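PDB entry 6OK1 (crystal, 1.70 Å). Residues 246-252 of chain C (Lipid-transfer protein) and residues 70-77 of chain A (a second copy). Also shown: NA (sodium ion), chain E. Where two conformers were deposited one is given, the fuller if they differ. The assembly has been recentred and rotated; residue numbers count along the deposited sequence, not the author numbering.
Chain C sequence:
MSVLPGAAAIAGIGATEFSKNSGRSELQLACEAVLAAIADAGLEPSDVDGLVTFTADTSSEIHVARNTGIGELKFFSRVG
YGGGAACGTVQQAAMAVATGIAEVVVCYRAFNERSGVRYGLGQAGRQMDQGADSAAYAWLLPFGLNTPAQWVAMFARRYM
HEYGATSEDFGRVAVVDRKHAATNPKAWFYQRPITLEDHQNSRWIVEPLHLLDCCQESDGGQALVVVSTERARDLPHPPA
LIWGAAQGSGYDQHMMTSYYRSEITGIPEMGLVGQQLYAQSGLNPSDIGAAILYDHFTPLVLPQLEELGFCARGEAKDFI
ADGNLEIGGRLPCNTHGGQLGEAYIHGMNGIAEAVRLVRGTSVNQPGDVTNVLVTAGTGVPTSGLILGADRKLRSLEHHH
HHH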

# COMPACT_ATOMS: atom_id res chain seq x y z
N ALA C 246 -3.13 -1.28 17.63
CA ALA C 246 -4.05 -0.24 17.25
C ALA C 246 -3.43 0.73 16.26
O ALA C 246 -2.21 0.97 16.26
CB ALA C 246 -4.51 0.54 18.47
N GLN C 247 -4.30 1.28 15.43
CA GLN C 247 -4.00 2.40 14.56
C GLN C 247 -4.76 3.63 14.98
O GLN C 247 -5.81 3.55 15.63
CB GLN C 247 -4.41 2.11 13.12
CG GLN C 247 -3.70 0.98 12.44
CD GLN C 247 -4.10 0.92 10.98
OE1 GLN C 247 -5.19 0.46 10.64
NE2 GLN C 247 -3.22 1.41 10.10
N GLY C 248 -4.24 4.79 14.59
CA GLY C 248 -4.92 6.03 14.89
C GLY C 248 -4.59 7.12 13.91
O GLY C 248 -3.41 7.35 13.59
N SER C 249 -5.62 7.82 13.43
CA SER C 249 -5.50 9.03 12.62
C SER C 249 -6.49 10.04 13.17
O SER C 249 -7.65 9.70 13.41
CB SER C 249 -5.80 8.76 11.14
OG SER C 249 -5.62 9.91 10.35
N GLY C 250 -6.03 11.26 13.42
CA GLY C 250 -6.82 12.21 14.16
C GLY C 250 -7.67 13.08 13.25
O GLY C 250 -7.59 13.04 12.03
N TYR C 251 -8.49 13.91 13.90
CA TYR C 251 -9.22 14.94 13.19
C TYR C 251 -8.25 15.86 12.47
O TYR C 251 -7.21 16.25 13.01
CB TYR C 251 -10.08 15.75 14.16
CG TYR C 251 -10.77 16.93 13.52
CD1 TYR C 251 -10.24 18.21 13.63
CD2 TYR C 251 -11.96 16.77 12.82
CE1 TYR C 251 -10.87 19.30 13.05
CE2 TYR C 251 -12.60 17.86 12.24
CZ TYR C 251 -12.05 19.11 12.35
OH TYR C 251 -12.69 20.18 11.77
N ASP C 252 -8.60 16.21 11.23
CA ASP C 252 -7.81 17.07 10.35
C ASP C 252 -6.36 16.62 10.31
O ASP C 252 -5.43 17.40 10.55
CB ASP C 252 -7.90 18.54 10.76
CG ASP C 252 -7.38 19.46 9.67
OD1 ASP C 252 -7.51 19.11 8.48
OD2 ASP C 252 -6.84 20.54 9.99
NA NA E . -14.34 8.91 12.08
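Chain A (70-77) IGELKFFS

Residues 70-77 of chain A run antiparallel to residues 246-252 of chain C over the middle of the contact, where the CA atoms of Gly248(C), Ser249(C), Gly250(C) and Tyr251(C) lie 4.9, 4.9, 4.5 and 4.7 Å from those of Lys74(A), Leu73(A), Glu72(A) and Gly71(A), respectively. A single antiparallel bridge fixes this register: Leu73(A) N donates to Ser249(C) O at 2.9 Å, and Ser249(C) N donates to Leu73(A) O at 2.9 Å. Both residues have extended backbones (phi/psi -135/130 for Ser249(C), -130/140 for Leu73(A)). The pairing does not continue as a sheet. At Lys74(A) the backbone turns (-105/-1) before becoming extended again, so that the strand that includes Phe76(A) and Ser77(A) crosses strand 246-248 at 90°, with a closest axial approach of 6.8 Å.

The side chain of Gln247(C) spans this divergence. Its CA-to-CB bond points toward chain A, and the m, t conformation with chi3 of -77° brings the terminal amide alongside the backbone of Phe76(A). OE1 of Gln247(C) accepts from Phe76(A) N at 2.9 Å while NE2 donates to Phe76(A) O at 3.0 Å, so one carboxamide satisfies both backbone polar groups of a single residue. The same placement sets NE2 of Gln247(C) over one face of the Phe76(A) ring, 3.4 Å from CE2.

Phe76(A) adopts p, with chi1 at 39°. Although its CA-to-CB bond points sideways, this rotamer carries the ring end nearer chain C: Gly248(C) O lies at the ring edge, 3.7 Å from Phe76(A) CZ, and Ser249(C) CB is 3.9 Å from Phe76(A) CE1. The t rotamer of Ser249(C) directs OG to water 1, at 2.7 Å; water 1 also lies within hydrogen-bonding distance of Gly250(C) O, 2.7 Å, and Gly71(A) O, 2.9 Å, linking the chains beyond the direct bridge.

Gly71(A) has phi/psi of 72/-131, a positive phi that favours glycine, and an ideal CB here would lie 4.3 Å from Tyr251(C) CD2. Next to it, Glu72(A) in the m, t conformation lays its aliphatic portion along chain C, with CG 4.0 Å from Gly250(C) CA and 3.7 Å from Tyr251(C) N. Its OE2 receives only a weak hydrogen bond from water 2, 3.3 Å away, which accepts from Tyr251(C) N at 2.8 Å. The CA-to-CB bond of Lys74(A), by contrast, points away, and its side chain is extended (m, t, t, t), while its carbonyl O packs 3.6 Å from Gln247(C) CB.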

# COMPACT_ATOMS: atom_id res chain seq x y z
N ILE A 70 -15.33 12.46 7.81
CA ILE A 70 -15.14 11.19 8.50
C ILE A 70 -14.31 11.38 9.76
O ILE A 70 -14.48 10.66 10.76
CB ILE A 70 -14.50 10.18 7.51
CG1 ILE A 70 -15.59 9.69 6.55
CG2 ILE A 70 -13.82 9.03 8.22
CD1 ILE A 70 -15.07 8.92 5.34
N GLY A 71 -13.38 12.34 9.74
CA GLY A 71 -12.65 12.67 10.96
C GLY A 71 -11.66 11.58 11.34
O GLY A 71 -10.89 11.09 10.52
N GLU A 72 -11.70 11.16 12.60
CA GLU A 72 -10.73 10.21 13.12
C GLU A 72 -10.91 8.84 12.48
O GLU A 72 -12.02 8.46 12.10
CB GLU A 72 -10.87 10.05 14.64
CG GLU A 72 -10.52 11.27 15.45
CD GLU A 72 -10.86 11.05 16.92
OE1 GLU A 72 -11.97 10.55 17.21
OE2 GLU A 72 -10.01 11.33 17.79
N LEU A 73 -9.82 8.09 12.42
CA LEU A 73 -9.82 6.72 11.94
C LEU A 73 -9.10 5.80 12.92
O LEU A 73 -8.03 6.13 13.45
CB LEU A 73 -9.12 6.61 10.60
CG LEU A 73 -9.70 7.42 9.43
CD1 LEU A 73 -8.73 7.42 8.27
CD2 LEU A 73 -11.03 6.85 8.99
N LYS A 74 -9.67 4.61 13.10
CA LYS A 74 -9.03 3.54 13.84
C LYS A 74 -8.50 2.44 12.93
O LYS A 74 -7.92 1.46 13.43
CB LYS A 74 -10.03 2.94 14.83
CG LYS A 74 -10.47 3.94 15.87
CD LYS A 74 -11.50 3.33 16.83
CE LYS A 74 -11.92 4.27 17.93
NZ LYS A 74 -13.04 3.66 18.75
N PHE A 75 -8.68 2.56 11.62
CA PHE A 75 -8.28 1.51 10.68
C PHE A 75 -8.04 2.14 9.32
O PHE A 75 -8.89 2.89 8.81
CB PHE A 75 -9.38 0.42 10.59
CG PHE A 75 -8.99 -0.76 9.74
CD1 PHE A 75 -7.97 -1.61 10.13
CD2 PHE A 75 -9.67 -1.03 8.58
CE1 PHE A 75 -7.63 -2.70 9.38
CE2 PHE A 75 -9.31 -2.13 7.81
CZ PHE A 75 -8.32 -2.96 8.21
N PHE A 76 -6.86 1.88 8.74
CA PHE A 76 -6.57 2.36 7.40
C PHE A 76 -5.47 1.49 6.80
O PHE A 76 -4.37 1.40 7.36
CB PHE A 76 -6.18 3.86 7.40
CG PHE A 76 -5.31 4.28 8.56
CD1 PHE A 76 -5.89 4.59 9.80
CD2 PHE A 76 -3.95 4.38 8.42
CE1 PHE A 76 -5.10 4.98 10.88
CE2 PHE A 76 -3.14 4.77 9.49
CZ PHE A 76 -3.72 5.06 10.72
N SER A 77 -5.76 0.87 5.66
CA SER A 77 -4.88 -0.14 5.09
C SER A 77 -5.01 -0.11 3.58
O SER A 77 -5.96 0.45 3.03
CB SER A 77 -5.23 -1.55 5.60
OG SER A 77 -6.52 -1.94 5.10
O HOH W 1 -8.01 11.19 10.08
O HOH W 2 -8.28 13.92 16.67
O HOH W 3 -6.98 0.31 15.60
O HOH W 4 -14.88 7.85 14.25
O HOH W 5 -15.01 10.53 13.52